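PDB 5ZNT: chitin deacetylase 1 from Bombyx mori, which hydrolyses the N-acetamido groups of N-acetyl-D-glucosamine residues in chitin, releasing acetate and leaving chitosan, with zinc as cofactor. Local coordinates for residues G95-V100 and T302-I307; M211-L216 and C231-S236. All coordinates share one frame; numbering follows the deposited sequence.

Contact 1. Residues G95-V100 and T302-I307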
ATOM      1  N   GLY A  95       2.005  14.823   0.090  1.00 19.37           N
ATOM      2  CA  GLY A  95       2.367  14.035  -1.072  1.00 19.16           C
ATOM      3  C   GLY A  95       2.414  12.537  -0.861  1.00 23.48           C
ATOM      4  O   GLY A  95       2.805  11.811  -1.786  1.00 20.20           O
ATOM      5  N   HIS A  96       2.059  12.046   0.326  1.00 18.44           N
ATOM      6  CA  HIS A  96       1.922  10.610   0.502  1.00 18.72           C
ATOM      7  C   HIS A  96       0.574  10.150  -0.043  1.00 18.64           C
ATOM      8  O   HIS A  96      -0.383  10.921  -0.141  1.00 18.37           O
ATOM      9  CB  HIS A  96       2.080  10.235   1.972  1.00 18.15           C
ATOM     10  CG  HIS A  96       3.360  10.738   2.567  1.00 20.12           C
ATOM     11  ND1 HIS A  96       4.582  10.156   2.297  1.00 19.36           N
ATOM     12  CD2 HIS A  96       3.612  11.789   3.379  1.00 19.53           C
ATOM     13  CE1 HIS A  96       5.530  10.816   2.937  1.00 21.92           C
ATOM     14  NE2 HIS A  96       4.968  11.818   3.596  1.00 21.99           N
ATOM     15  N   GLU A  97       0.518   8.888  -0.431  1.00 15.06           N
ATOM     16  CA  GLU A  97      -0.688   8.334  -1.022  1.00 18.35           C
ATOM     17  C   GLU A  97      -1.605   7.809   0.072  1.00 15.42           C
ATOM     18  O   GLU A  97      -1.140   7.185   1.027  1.00 15.72           O
ATOM     19  CB  GLU A  97      -0.345   7.205  -1.997  1.00 14.37           C
ATOM     20  CG  GLU A  97      -1.595   6.516  -2.545  1.00 16.20           C
ATOM     21  CD  GLU A  97      -1.306   5.505  -3.653  1.00 19.85           C
ATOM     22  OE1 GLU A  97      -0.129   5.372  -4.055  1.00 20.20           O
ATOM     23  OE2 GLU A  97      -2.278   4.862  -4.127  1.00 18.90           O
ATOM     24  N   ILE A  98      -2.906   8.065  -0.069  1.00 15.27           N
ATOM     25  CA  ILE A  98      -3.912   7.539   0.851  1.00 18.97           C
ATOM     26  C   ILE A  98      -4.695   6.471   0.109  1.00 15.43           C
ATOM     27  O   ILE A  98      -5.232   6.738  -0.967  1.00 16.37           O
ATOM     28  CB  ILE A  98      -4.858   8.636   1.361  1.00 15.39           C
ATOM     29  CG1 ILE A  98      -4.070   9.718   2.083  1.00 15.47           C
ATOM     30  CG2 ILE A  98      -5.945   8.017   2.284  1.00 13.66           C
ATOM     31  CD1 ILE A  98      -3.282   9.224   3.306  1.00 16.55           C
ATOM     32  N   ALA A  99      -4.756   5.266   0.679  1.00 15.17           N
ATOM     33  CA  ALA A  99      -5.502   4.144   0.112  1.00 15.47           C
ATOM     34  C   ALA A  99      -6.424   3.593   1.195  1.00 18.57           C
ATOM     35  O   ALA A  99      -6.352   4.015   2.353  1.00 17.35           O
ATOM     36  CB  ALA A  99      -4.550   3.038  -0.404  1.00 14.64           C
ATOM     37  N   VAL A 100      -7.314   2.646   0.844  1.00 15.56           N
ATOM     38  CA  VAL A 100      -8.330   2.200   1.803  1.00 18.83           C
ATOM     39  C   VAL A 100      -7.990   0.821   2.336  1.00 18.18           C
ATOM     40  O   VAL A 100      -7.462  -0.046   1.620  1.00 16.74           O
ATOM     41  CB  VAL A 100      -9.761   2.223   1.232  1.00 17.30           C
ATOM     42  CG1 VAL A 100     -10.104   3.617   0.677  1.00 16.76           C
ATOM     43  CG2 VAL A 100      -9.987   1.132   0.187  1.00 17.43           C
ATOM     44  N   THR A 302       5.239   6.073  -3.937  1.00 21.44           N
ATOM     45  CA  THR A 302       3.932   5.515  -3.607  1.00 18.82           C
ATOM     46  C   THR A 302       3.596   4.351  -4.533  1.00 22.79           C
ATOM     47  O   THR A 302       4.226   4.139  -5.575  1.00 21.51           O
ATOM     48  CB  THR A 302       2.841   6.572  -3.722  1.00 16.44           C
ATOM     49  OG1 THR A 302       2.631   6.889  -5.102  1.00 18.38           O
ATOM     50  CG2 THR A 302       3.224   7.850  -2.974  1.00 17.49           C
ATOM     51  N   MET A 303       2.541   3.620  -4.172  1.00 17.51           N
ATOM     52  CA  MET A 303       2.076   2.527  -5.027  1.00 22.44           C
ATOM     53  C   MET A 303       1.581   3.046  -6.364  1.00 22.69           C
ATOM     54  O   MET A 303       1.866   2.460  -7.414  1.00 21.71           O
ATOM     55  CB  MET A 303       0.959   1.755  -4.335  1.00 19.60           C
ATOM     56  CG  MET A 303       1.310   1.309  -2.958  1.00 30.11           C
ATOM     57  SD  MET A 303       2.254  -0.194  -3.076  1.00 41.16           S
ATOM     58  CE  MET A 303       1.081  -1.299  -2.451  1.00 25.66           C
ATOM     59  N   THR A 304       0.771   4.112  -6.340  1.00 19.98           N
ATOM     60  CA  THR A 304       0.318   4.713  -7.588  1.00 19.23           C
ATOM     61  C   THR A 304       1.506   5.112  -8.457  1.00 22.19           C
ATOM     62  O   THR A 304       1.473   4.944  -9.681  1.00 23.50           O
ATOM     63  CB  THR A 304      -0.572   5.924  -7.299  1.00 24.68           C
ATOM     64  OG1 THR A 304      -1.822   5.474  -6.768  1.00 22.15           O
ATOM     65  CG2 THR A 304      -0.846   6.757  -8.582  1.00 23.20           C
ATOM     66  N   GLN A 305       2.583   5.609  -7.836  1.00 22.86           N
ATOM     67  CA  GLN A 305       3.757   6.008  -8.607  1.00 23.21           C
ATOM     68  C   GLN A 305       4.458   4.808  -9.246  1.00 23.31           C
ATOM     69  O   GLN A 305       5.051   4.949 -10.323  1.00 26.94           O
ATOM     70  CB  GLN A 305       4.717   6.799  -7.718  1.00 16.87           C
ATOM     71  CG  GLN A 305       4.251   8.231  -7.548  1.00 19.56           C
ATOM     72  CD  GLN A 305       4.997   9.001  -6.495  1.00 22.70           C
ATOM     73  OE1 GLN A 305       5.760   8.442  -5.704  1.00 21.50           O
ATOM     74  NE2 GLN A 305       4.799  10.313  -6.491  1.00 24.71           N
ATOM     75  N   VAL A 306       4.404   3.631  -8.616  1.00 19.20           N
ATOM     76  CA  VAL A 306       4.923   2.434  -9.275  1.00 20.64           C
ATOM     77  C   VAL A 306       4.137   2.165 -10.552  1.00 26.84           C
ATOM     78  O   VAL A 306       4.713   1.967 -11.629  1.00 24.38           O
ATOM     79  CB  VAL A 306       4.891   1.216  -8.334  1.00 21.45           C
ATOM     80  CG1 VAL A 306       5.321  -0.049  -9.105  1.00 21.65           C
ATOM     81  CG2 VAL A 306       5.816   1.423  -7.163  1.00 18.11           C
ATOM     82  N   ILE A 307       2.804   2.175 -10.451  1.00 20.26           N
ATOM     83  CA  ILE A 307       1.964   1.918 -11.619  1.00 23.91           C
ATOM     84  C   ILE A 307       2.225   2.952 -12.712  1.00 27.22           C
ATOM     85  O   ILE A 307       2.236   2.625 -13.903  1.00 24.71           O
ATOM     86  CB  ILE A 307       0.476   1.884 -11.207  1.00 23.41           C
ATOM     87  CG1 ILE A 307       0.215   0.705 -10.267  1.00 25.63           C
ATOM     88  CG2 ILE A 307      -0.441   1.815 -12.442  1.00 24.07           C
ATOM     89  CD1 ILE A 307      -1.210   0.696  -9.637  1.00 26.68           C
TER

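Contact 2. Residues M211-L216 and C231-S236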
ATOM      1  N   MET A 211      -0.753  -4.755  -7.025  1.00 21.66           N
ATOM      2  CA  MET A 211       0.548  -4.402  -6.460  1.00 19.69           C
ATOM      3  C   MET A 211       0.973  -5.555  -5.567  1.00 20.59           C
ATOM      4  O   MET A 211       0.847  -5.521  -4.341  1.00 19.62           O
ATOM      5  CB  MET A 211       0.474  -3.086  -5.695  1.00 18.02           C
ATOM      6  CG  MET A 211       0.370  -1.873  -6.613  1.00 24.53           C
ATOM      7  SD  MET A 211       1.824  -1.661  -7.692  1.00 29.24           S
ATOM      8  CE  MET A 211       3.160  -1.546  -6.488  1.00 23.84           C
ATOM      9  N   VAL A 212       1.510  -6.599  -6.212  1.00 20.99           N
ATOM     10  CA  VAL A 212       1.680  -7.876  -5.540  1.00 15.79           C
ATOM     11  C   VAL A 212       2.635  -7.722  -4.372  1.00 20.47           C
ATOM     12  O   VAL A 212       3.595  -6.936  -4.416  1.00 22.76           O
ATOM     13  CB  VAL A 212       2.164  -8.940  -6.550  1.00 22.60           C
ATOM     14  CG1 VAL A 212       3.527  -8.556  -7.171  1.00 17.75           C
ATOM     15  CG2 VAL A 212       2.216 -10.324  -5.919  1.00 20.60           C
ATOM     16  N   MET A 213       2.365  -8.457  -3.302  1.00 19.83           N
ATOM     17  CA  MET A 213       3.146  -8.378  -2.071  1.00 19.86           C
ATOM     18  C   MET A 213       4.110  -9.561  -2.075  1.00 26.23           C
ATOM     19  O   MET A 213       3.770 -10.660  -1.643  1.00 21.85           O
ATOM     20  CB  MET A 213       2.232  -8.380  -0.844  1.00 18.81           C
ATOM     21  CG  MET A 213       1.263  -7.175  -0.799  1.00 20.36           C
ATOM     22  SD  MET A 213       0.071  -7.254   0.591  1.00 21.04           S
ATOM     23  CE  MET A 213       1.117  -6.947   1.998  1.00 16.82           C
ATOM     24  N   ASN A 214       5.326  -9.325  -2.581  1.00 22.43           N
ATOM     25  CA  ASN A 214       6.362 -10.352  -2.542  1.00 25.06           C
ATOM     26  C   ASN A 214       6.765 -10.626  -1.107  1.00 25.85           C
ATOM     27  O   ASN A 214       7.092  -9.702  -0.361  1.00 24.48           O
ATOM     28  CB  ASN A 214       7.596  -9.908  -3.328  1.00 18.18           C
ATOM     29  CG  ASN A 214       7.365  -9.884  -4.809  1.00 23.15           C
ATOM     30  OD1 ASN A 214       7.296 -10.933  -5.450  1.00 25.96           O
ATOM     31  ND2 ASN A 214       7.256  -8.682  -5.377  1.00 22.62           N
ATOM     32  N   GLU A 215       6.781 -11.901  -0.721  1.00 19.30           N
ATOM     33  CA  GLU A 215       7.330 -12.240   0.582  1.00 23.32           C
ATOM     34  C   GLU A 215       8.805 -11.872   0.635  1.00 26.72           C
ATOM     35  O   GLU A 215       9.517 -11.933  -0.367  1.00 28.97           O
ATOM     36  CB  GLU A 215       7.171 -13.731   0.867  1.00 24.90           C
ATOM     37  CG  GLU A 215       5.744 -14.159   1.147  1.00 24.67           C
ATOM     38  CD  GLU A 215       5.687 -15.621   1.571  1.00 31.53           C
ATOM     39  OE1 GLU A 215       6.534 -16.412   1.092  1.00 27.78           O
ATOM     40  OE2 GLU A 215       4.811 -15.965   2.379  1.00 28.37           O
ATOM     41  N   LEU A 216       9.259 -11.473   1.810  1.00 23.31           N
ATOM     42  CA  LEU A 216      10.664 -11.194   2.022  1.00 23.83           C
ATOM     43  C   LEU A 216      11.329 -12.428   2.635  1.00 28.95           C
ATOM     44  O   LEU A 216      10.673 -13.247   3.282  1.00 23.05           O
ATOM     45  CB  LEU A 216      10.851  -9.970   2.924  1.00 25.03           C
ATOM     46  CG  LEU A 216      10.847  -8.563   2.272  1.00 29.73           C
ATOM     47  CD1 LEU A 216       9.809  -8.383   1.215  1.00 33.30           C
ATOM     48  CD2 LEU A 216      10.670  -7.489   3.347  1.00 32.29           C
ATOM     49  N   CYS A 231       7.970 -13.803   4.465  1.00 28.43           N
ATOM     50  CA  CYS A 231       7.015 -13.004   5.230  1.00 29.29           C
ATOM     51  C   CYS A 231       6.700 -11.739   4.447  1.00 28.40           C
ATOM     52  O   CYS A 231       7.610 -11.098   3.910  1.00 27.81           O
ATOM     53  CB  CYS A 231       7.554 -12.658   6.629  1.00 31.28           C
ATOM     54  SG  CYS A 231       9.269 -12.026   6.642  1.00 33.41           S
ATOM     55  N   ALA A 232       5.413 -11.394   4.359  1.00 29.63           N
ATOM     56  CA  ALA A 232       5.025 -10.224   3.575  1.00 27.88           C
ATOM     57  C   ALA A 232       4.988  -8.969   4.448  1.00 22.83           C
ATOM     58  O   ALA A 232       5.703  -8.000   4.179  1.00 26.78           O
ATOM     59  CB  ALA A 232       3.681 -10.475   2.877  1.00 26.76           C
ATOM     60  N   MET A 233       4.180  -8.974   5.502  1.00 26.08           N
ATOM     61  CA  MET A 233       4.219  -7.881   6.466  1.00 28.96           C
ATOM     62  C   MET A 233       5.490  -7.989   7.288  1.00 26.89           C
ATOM     63  O   MET A 233       5.830  -9.069   7.787  1.00 24.43           O
ATOM     64  CB  MET A 233       2.995  -7.913   7.382  1.00 27.83           C
ATOM     65  CG  MET A 233       1.653  -7.897   6.651  1.00 25.84           C
ATOM     66  SD  MET A 233       1.428  -6.405   5.643  1.00 27.12           S
ATOM     67  CE  MET A 233       1.579  -5.138   6.914  1.00 26.05           C
ATOM     68  N   VAL A 234       6.189  -6.864   7.445  1.00 25.52           N
ATOM     69  CA  VAL A 234       7.457  -6.900   8.168  1.00 22.62           C
ATOM     70  C   VAL A 234       7.260  -7.451   9.574  1.00 31.25           C
ATOM     71  O   VAL A 234       8.062  -8.261  10.053  1.00 28.47           O
ATOM     72  CB  VAL A 234       8.110  -5.507   8.187  1.00 27.20           C
ATOM     73  CG1 VAL A 234       9.390  -5.539   9.000  1.00 26.03           C
ATOM     74  CG2 VAL A 234       8.399  -5.059   6.762  1.00 26.06           C
ATOM     75  N   ASP A 235       6.179  -7.059  10.251  1.00 28.14           N
ATOM     76  CA  ASP A 235       6.004  -7.538  11.620  1.00 33.30           C
ATOM     77  C   ASP A 235       5.621  -9.014  11.694  1.00 35.02           C
ATOM     78  O   ASP A 235       5.604  -9.576  12.795  1.00 37.10           O
ATOM     79  CB  ASP A 235       4.944  -6.706  12.334  1.00 38.79           C
ATOM     80  CG  ASP A 235       3.723  -6.519  11.493  1.00 42.00           C
ATOM     81  OD1 ASP A 235       3.715  -5.532  10.705  1.00 44.80           O
ATOM     82  OD2 ASP A 235       2.822  -7.397  11.563  1.00 40.60           O
ATOM     83  N   SER A 236       5.290  -9.649  10.572  1.00 28.44           N
ATOM     84  CA  SER A 236       5.099 -11.088  10.587  1.00 28.01           C
ATOM     85  C   SER A 236       6.413 -11.864  10.461  1.00 32.42           C
ATOM     86  O   SER A 236       6.385 -13.100  10.499  1.00 32.07           O
ATOM     87  CB  SER A 236       4.129 -11.496   9.477  1.00 33.62           C
ATOM     88  OG  SER A 236       4.735 -11.435   8.191  1.00 33.07           O
TER

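Contact 1. Residues G95-V100 and T302-I307
In the parallel-stranded deacetylase barrel of the carbohydrate esterase 4 fold, Glu97 at the start of strand 97-100 holds the first turn of helix 303-311 through the backbone N and the hydroxyl of Thr304. Both carboxylate oxygens bind the same residue. OE1 of Glu97 takes the backbone N-H of Thr304 on its syn lone pair, at 2.8 Å and almost straight (172°). OE2 of Glu97 accepts from OG1 of Thr304 at 2.7 Å; this hydroxyl stands above the carboxylate plane, and the two side chains cross at about a right angle. The Glu97 chain gets there by full extension: CG lies anti to the backbone N (chi1 175°), and CD continues the line. OE2 has a second hydrogen bond, with Tyr168 OH, so two hydroxyls and an amide fix the rotation of the group. A carboxylate facing the N-terminal end of a helix would probably be stabilised in its charged form by the helix dipole.

Next to this acid, Thr302 is the N-cap residue and forms a capping box with Gln305: OG1 of Thr302 accepts from N of Gln305, and OE1 of Gln305 accepts in return from N of Thr302, both at 3.0 Å. The apolar side of Thr302 lies against the root of the glutamate, its CG2 3.8 Å from CB of Glu97. On the strand side, backbone hydrogen bonds tie Glu97 to Tyr76 of the adjacent parallel strand 75-78 and to Ala74 just before it. CB of Thr302 comes within 3.2 Å of OE1 of Glu97.

Contact 2. Residues M211-L216 and C231-S236
Met213 and Met233 meet across the contact with their side chains at an oblique angle, the terminal methyl CE of Met213 lying 3.7 Å from SD of Met233. Beyond CG the Met213 chain is straight as far as SD and turns only at its last torsion (chi3 71°), which swings CE over to the other sulphur. CB of Ala232 is also near, 4.4 Å from CE of Met213, and Tyr268 touches both methionines.

Away from the thioethers the backbones join in a single antiparallel bridge, the hydrogen-bonded pair Leu216 and Cys231, which fastens the loop before helix 243-258 to the chain just beyond strand 209-214. The 231-236 loop also hydrogen-bonds barrel strand 265-270, Val234 by its backbone to Tyr268 and Asp235 OD1 to His270 ND1. N of Leu216 donates to O of Cys231 at 2.7 Å and nearly straight (176°), from above the carbonyl plane. The return bond, from N of Cys231 to O of Leu216, is 3.0 Å long and lies in the carbonyl plane on a lone pair, though it is more bent. The same Cys231 oxygen also receives a CA-H...O contact from Glu215.

Glu215 lays its aliphatic part alongside this bridge, with CB 3.7 Å from N of Cys231, while its buried carboxylate is satisfied by His195 NE2 and Leu176 N. SG of Cys231 continues into the disulfide with Cys237, which closes a short loop around the 3-10 turn 234-236. O of Met233, just before that turn, accepts two bonds from Ser236, one from N and one from OG, the latter at 2.6 Å.

How the contacts relate
The centres of the two contacts are about 17 Å apart, but their side chains meet directly through Met211. Its CE packs on CG1 of Val306 at 3.7 Å, its SD on CG1 of Ile307 at 3.8 Å, and its CB on CE of Met303 at 3.8 Å, so the helix of contact 1 abuts the first residue of the 211-216 segment of contact 2. In sequence, both segments of contact 2 fall between those of contact 1. Contact 2 is nearer the active site: the side chain of Met233 is about 7 Å from the zinc ion, which Asp46, His101 and His105 bind, against about 13 Å for that of Met303 in contact 1.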